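Local structure of alpha-ketoglutarate-dependent non-heme iron oxygenase EasH (Aspergillus japonicus, 5M0T) at residues A[203-206]-A[207-210]; A[250-253]-A[254-257]. The protein is an iron(II)- and 2-oxoglutarate-dependent oxygenase involved in the biosynthesis of cycloclavine, an ergot alkaloid. All coordinates share one frame; numbering follows the deposited sequence.

Contact 1. Residues A[203-206]-A[207-210]; sequences LFTG and KTLH. With FE2 (Fe (II) ion), chain C; AKG (2-oxoglutaric acid), chain D.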
loop_
_atom_site.group_PDB
_atom_site.type_symbol
_atom_site.label_atom_id
_atom_site.label_comp_id
_atom_site.label_asym_id
_atom_site.label_seq_id
_atom_site.Cartn_x
_atom_site.Cartn_y
_atom_site.Cartn_z
ATOM N N LEU A 203 17.477 -3.366 -15.948
ATOM C CA LEU A 203 16.143 -2.837 -15.666
ATOM C C LEU A 203 15.093 -3.875 -16.057
ATOM O O LEU A 203 15.066 -4.289 -17.211
ATOM C CB LEU A 203 15.903 -1.566 -16.485
ATOM C CG LEU A 203 14.595 -0.842 -16.188
ATOM C CD1 LEU A 203 14.659 -0.180 -14.824
ATOM C CD2 LEU A 203 14.252 0.164 -17.278
ATOM N N PHE A 204 14.237 -4.289 -15.115
ATOM C CA PHE A 204 13.157 -5.237 -15.413
ATOM C C PHE A 204 11.882 -4.950 -14.624
ATOM O O PHE A 204 11.930 -4.407 -13.526
ATOM C CB PHE A 204 13.614 -6.686 -15.237
ATOM C CG PHE A 204 14.236 -6.991 -13.900
ATOM C CD1 PHE A 204 13.450 -7.409 -12.829
ATOM C CD2 PHE A 204 15.609 -6.884 -13.712
ATOM C CE1 PHE A 204 14.023 -7.696 -11.596
ATOM C CE2 PHE A 204 16.189 -7.177 -12.472
ATOM C CZ PHE A 204 15.399 -7.588 -11.420
ATOM N N THR A 205 10.735 -5.285 -15.217
ATOM C CA THR A 205 9.459 -5.153 -14.542
ATOM C C THR A 205 9.269 -6.299 -13.561
ATOM O O THR A 205 9.987 -7.290 -13.616
ATOM C CB THR A 205 8.268 -5.219 -15.512
ATOM O OG1 THR A 205 8.108 -6.563 -15.998
ATOM C CG2 THR A 205 8.438 -4.184 -16.683
ATOM N N GLY A 206 8.253 -6.182 -12.713
ATOM C CA GLY A 206 7.892 -7.230 -11.774
ATOM C C GLY A 206 7.302 -8.471 -12.423
ATOM O O GLY A 206 6.969 -9.408 -11.712
ATOM N N LYS A 207 7.149 -8.471 -13.751
ATOM C CA LYS A 207 6.590 -9.582 -14.489
ATOM C C LYS A 207 7.632 -10.428 -15.183
ATOM O O LYS A 207 7.294 -11.428 -15.763
ATOM C CB LYS A 207 5.588 -9.051 -15.508
ATOM C CG LYS A 207 4.422 -8.367 -14.837
ATOM C CD LYS A 207 3.472 -7.764 -15.845
ATOM C CE LYS A 207 2.277 -8.607 -16.102
ATOM N NZ LYS A 207 1.243 -7.815 -16.814
ATOM N N THR A 208 8.898 -10.038 -15.099
ATOM C CA THR A 208 9.970 -10.707 -15.805
ATOM C C THR A 208 10.717 -11.651 -14.865
ATOM O O THR A 208 11.133 -11.248 -13.774
ATOM C CB THR A 208 10.930 -9.664 -16.391
ATOM O OG1 THR A 208 10.200 -8.792 -17.285
ATOM C CG2 THR A 208 12.080 -10.315 -17.135
ATOM N N LEU A 209 10.888 -12.901 -15.309
ATOM C CA LEU A 209 11.606 -13.925 -14.554
ATOM C C LEU A 209 13.079 -13.576 -14.464
ATOM O O LEU A 209 13.704 -13.265 -15.465
ATOM C CB LEU A 209 11.467 -15.316 -15.184
ATOM C CG LEU A 209 10.127 -16.018 -14.974
ATOM C CD1 LEU A 209 9.995 -17.202 -15.923
ATOM C CD2 LEU A 209 9.936 -16.466 -13.519
ATOM N N HIS A 210 13.604 -13.607 -13.251
ATOM C CA HIS A 210 14.980 -13.256 -12.988
ATOM C C HIS A 210 15.448 -13.917 -11.686
ATOM O O HIS A 210 14.635 -14.403 -10.909
ATOM C CB HIS A 210 15.096 -11.738 -12.831
ATOM C CG HIS A 210 14.485 -11.246 -11.567
ATOM N ND1 HIS A 210 13.141 -10.981 -11.443
ATOM C CD2 HIS A 210 15.021 -11.064 -10.341
ATOM C CE1 HIS A 210 12.881 -10.627 -10.196
ATOM N NE2 HIS A 210 14.003 -10.689 -9.499
HETATM FE FE FE2 C . 14.055 -10.812 -7.611
HETATM C C1 AKG D . 15.517 -10.458 -5.509
HETATM O O1 AKG D . 14.302 -10.327 -5.649
HETATM O O2 AKG D . 16.114 -10.634 -4.354
HETATM C C2 AKG D . 16.505 -10.420 -6.684
HETATM O O5 AKG D . 16.078 -10.676 -7.794
HETATM C C3 AKG D . 17.949 -10.046 -6.473
HETATM C C4 AKG D . 18.786 -10.211 -7.731
HETATM C C5 AKG D . 20.242 -9.878 -7.557
HETATM O O3 AKG D . 20.576 -9.288 -6.433
HETATM O O4 AKG D . 21.050 -10.138 -8.419
HETATM O O HOH W 1 10.344 -9.605 -11.894
#

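Contact 2. Residues A[250-253]-A[254-257]; sequences TMTP and LAQK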
loop_
_atom_site.group_PDB
_atom_site.type_symbol
_atom_site.label_atom_id
_atom_site.label_comp_id
_atom_site.label_asym_id
_atom_site.label_seq_id
_atom_site.Cartn_x
_atom_site.Cartn_y
_atom_site.Cartn_z
ATOM N N THR A 250 15.447 17.128 4.851
ATOM C CA THR A 250 16.608 17.455 4.006
ATOM C C THR A 250 16.412 17.162 2.506
ATOM O O THR A 250 17.225 17.588 1.689
ATOM C CB THR A 250 17.871 16.681 4.442
ATOM O OG1 THR A 250 17.643 15.278 4.322
ATOM C CG2 THR A 250 18.246 17.014 5.879
ATOM N N MET A 251 15.349 16.447 2.144
ATOM C CA MET A 251 15.174 15.966 0.775
ATOM C C MET A 251 14.273 16.910 -0.029
ATOM O O MET A 251 13.588 17.770 0.534
ATOM C CB MET A 251 14.558 14.572 0.793
ATOM C CG MET A 251 15.165 13.593 1.795
ATOM S SD MET A 251 14.309 12.005 1.673
ATOM C CE MET A 251 14.645 11.276 3.266
ATOM N N THR A 252 14.283 16.740 -1.348
ATOM C CA THR A 252 13.399 17.490 -2.231
ATOM C C THR A 252 11.985 16.928 -2.060
ATOM O O THR A 252 11.833 15.745 -1.713
ATOM C CB THR A 252 13.781 17.339 -3.711
ATOM O OG1 THR A 252 13.630 15.958 -4.102
ATOM C CG2 THR A 252 15.217 17.820 -3.972
ATOM N N PRO A 253 10.947 17.752 -2.325
ATOM C CA PRO A 253 9.562 17.267 -2.296
ATOM C C PRO A 253 9.340 15.948 -3.060
ATOM O O PRO A 253 8.635 15.072 -2.566
ATOM C CB PRO A 253 8.783 18.405 -2.971
ATOM C CG PRO A 253 9.583 19.633 -2.682
ATOM C CD PRO A 253 11.022 19.199 -2.604
ATOM N N LEU A 254 9.948 15.819 -4.241
ATOM C CA LEU A 254 9.805 14.632 -5.074
ATOM C C LEU A 254 10.439 13.404 -4.410
ATOM O O LEU A 254 9.857 12.330 -4.441
ATOM C CB LEU A 254 10.436 14.853 -6.452
ATOM C CG LEU A 254 10.492 13.676 -7.436
ATOM C CD1 LEU A 254 9.106 13.115 -7.695
ATOM C CD2 LEU A 254 11.135 14.135 -8.738
ATOM N N ALA A 255 11.632 13.571 -3.840
ATOM C CA ALA A 255 12.277 12.490 -3.091
ATOM C C ALA A 255 11.474 12.121 -1.837
ATOM O O ALA A 255 11.335 10.934 -1.526
ATOM C CB ALA A 255 13.715 12.838 -2.735
ATOM N N GLN A 256 10.921 13.123 -1.151
ATOM C CA GLN A 256 10.037 12.879 0.008
ATOM C C GLN A 256 8.840 12.001 -0.357
ATOM O O GLN A 256 8.466 11.102 0.397
ATOM C CB GLN A 256 9.533 14.189 0.614
ATOM C CG GLN A 256 10.607 15.034 1.279
ATOM C CD GLN A 256 10.050 16.292 1.925
ATOM O OE1 GLN A 256 9.034 16.825 1.499
ATOM N NE2 GLN A 256 10.714 16.760 2.971
ATOM N N LYS A 257 8.257 12.267 -1.524
ATOM C CA LYS A 257 7.132 11.505 -2.024
ATOM C C LYS A 257 7.489 10.046 -2.317
ATOM O O LYS A 257 6.663 9.168 -2.091
ATOM C CB LYS A 257 6.587 12.163 -3.279
ATOM C CG LYS A 257 5.292 11.584 -3.813
ATOM C CD LYS A 257 4.798 12.444 -4.973
ATOM C CE LYS A 257 3.612 11.797 -5.662
ATOM N NZ LYS A 257 3.245 12.499 -6.926
#

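Contact 1. Residues A[203-206]-A[207-210]
The ring of F204 lies over one face of the H210 imidazole, with CE1 of F204 3.3 Å above the imidazole plane and over its centre. The ring planes are inclined at 34° and the centroids stand 4.3 Å apart, an oblique aromatic pair. Both side chains hold CG between their own backbone N and carbonyl carbon (chi1 53° for F204, 71° for H210), and these two matching torsions bring the rings together from the chain on both sides of a tight turn. NE2 of H210 binds the iron ion at 1.9 Å, while on the other nitrogen a hydrogen bond probably limits the ring's rotation: H210 ND1 donates to T208 O over 3.1 Å, almost straight and in the ring plane. The chain reverses through a type I turn from T205 to T208, whose closing bond, T208 N to T205 O, is weak at 3.3 Å. T205 OG1 accepts from K207 N at 3.1 Å, an ST turn laid over the beta turn. A water donates to both T205 O and T208 O, tying the two limbs together. T208 OG1 bonds to G32 O, and K207 NZ to the carbonyls of R146 and S148. H132 and E134 complete the protein's share of the iron site, the two-histidine, one-carboxylate facial triad of this oxygenase family, and 2-oxoglutarate chelates the metal through O1 and O5. With ND1 serving as donor, NE2 is left as the metal ligand, and the carbonyl of T208 is a second-shell group that probably steadies the imidazole's orientation towards iron.

Contact 2. Residues A[250-253]-A[254-257]
T252 opens the helix 253-258 as its N-cap residue, its OG1 accepting a hydrogen bond from A255 N at 3.1 Å. A chi1 of 63° swings that hydroxyl back between backbone N and carbonyl carbon, which places it in front of the first helical turn; the same oxygen is also hydrogen-bonded to N93. Main-chain bonds continue the pattern: Q256 N reaches T252 O at 2.8 Å, and K257 N reaches P253 O at 3.0 Å. P253, which has no amide hydrogen to offer, fits the first position of a helix, where no such donor is needed. Apolar contact is lighter. CB of M251 rests 4.0 Å from CB of A255 and at a similar distance from CG of Q256, whose aliphatic part runs alongside the start of the helix. The polar end of Q256 is gripped from outside, OE1 by R262 and NE2 by the carbonyls of V248 and K286, while K257 stretches out, fully extended, to a salt bridge with D111. Through these partners the first turn of the helix joins the end of helix 245-248, the loop after helix 85-91, the residue just ahead of strand 112-122 and the segment beyond helix 279-282.

How the contacts relate
Contact 1 comes first along the chain, leaving the large mixed sheet by strand 201-205 and entering the small antiparallel sheet at strand 210-211. Contact 2 follows after strand 222-231, where helix 245-248 gives way to helix 253-258. Their centres lie 27 Å apart, on opposite sides of the chain's centre, and their nearest atoms are about 16 Å from each other, so they do not touch. Contact 1 belongs to the metal-binding core of the cupin-type domain, whereas contact 2 starts a helix that lies farther out, its centre about 18 Å from the chain's centre against about 10 Å for contact 1. Local hydrogen bonding thus serves different ends in one fold.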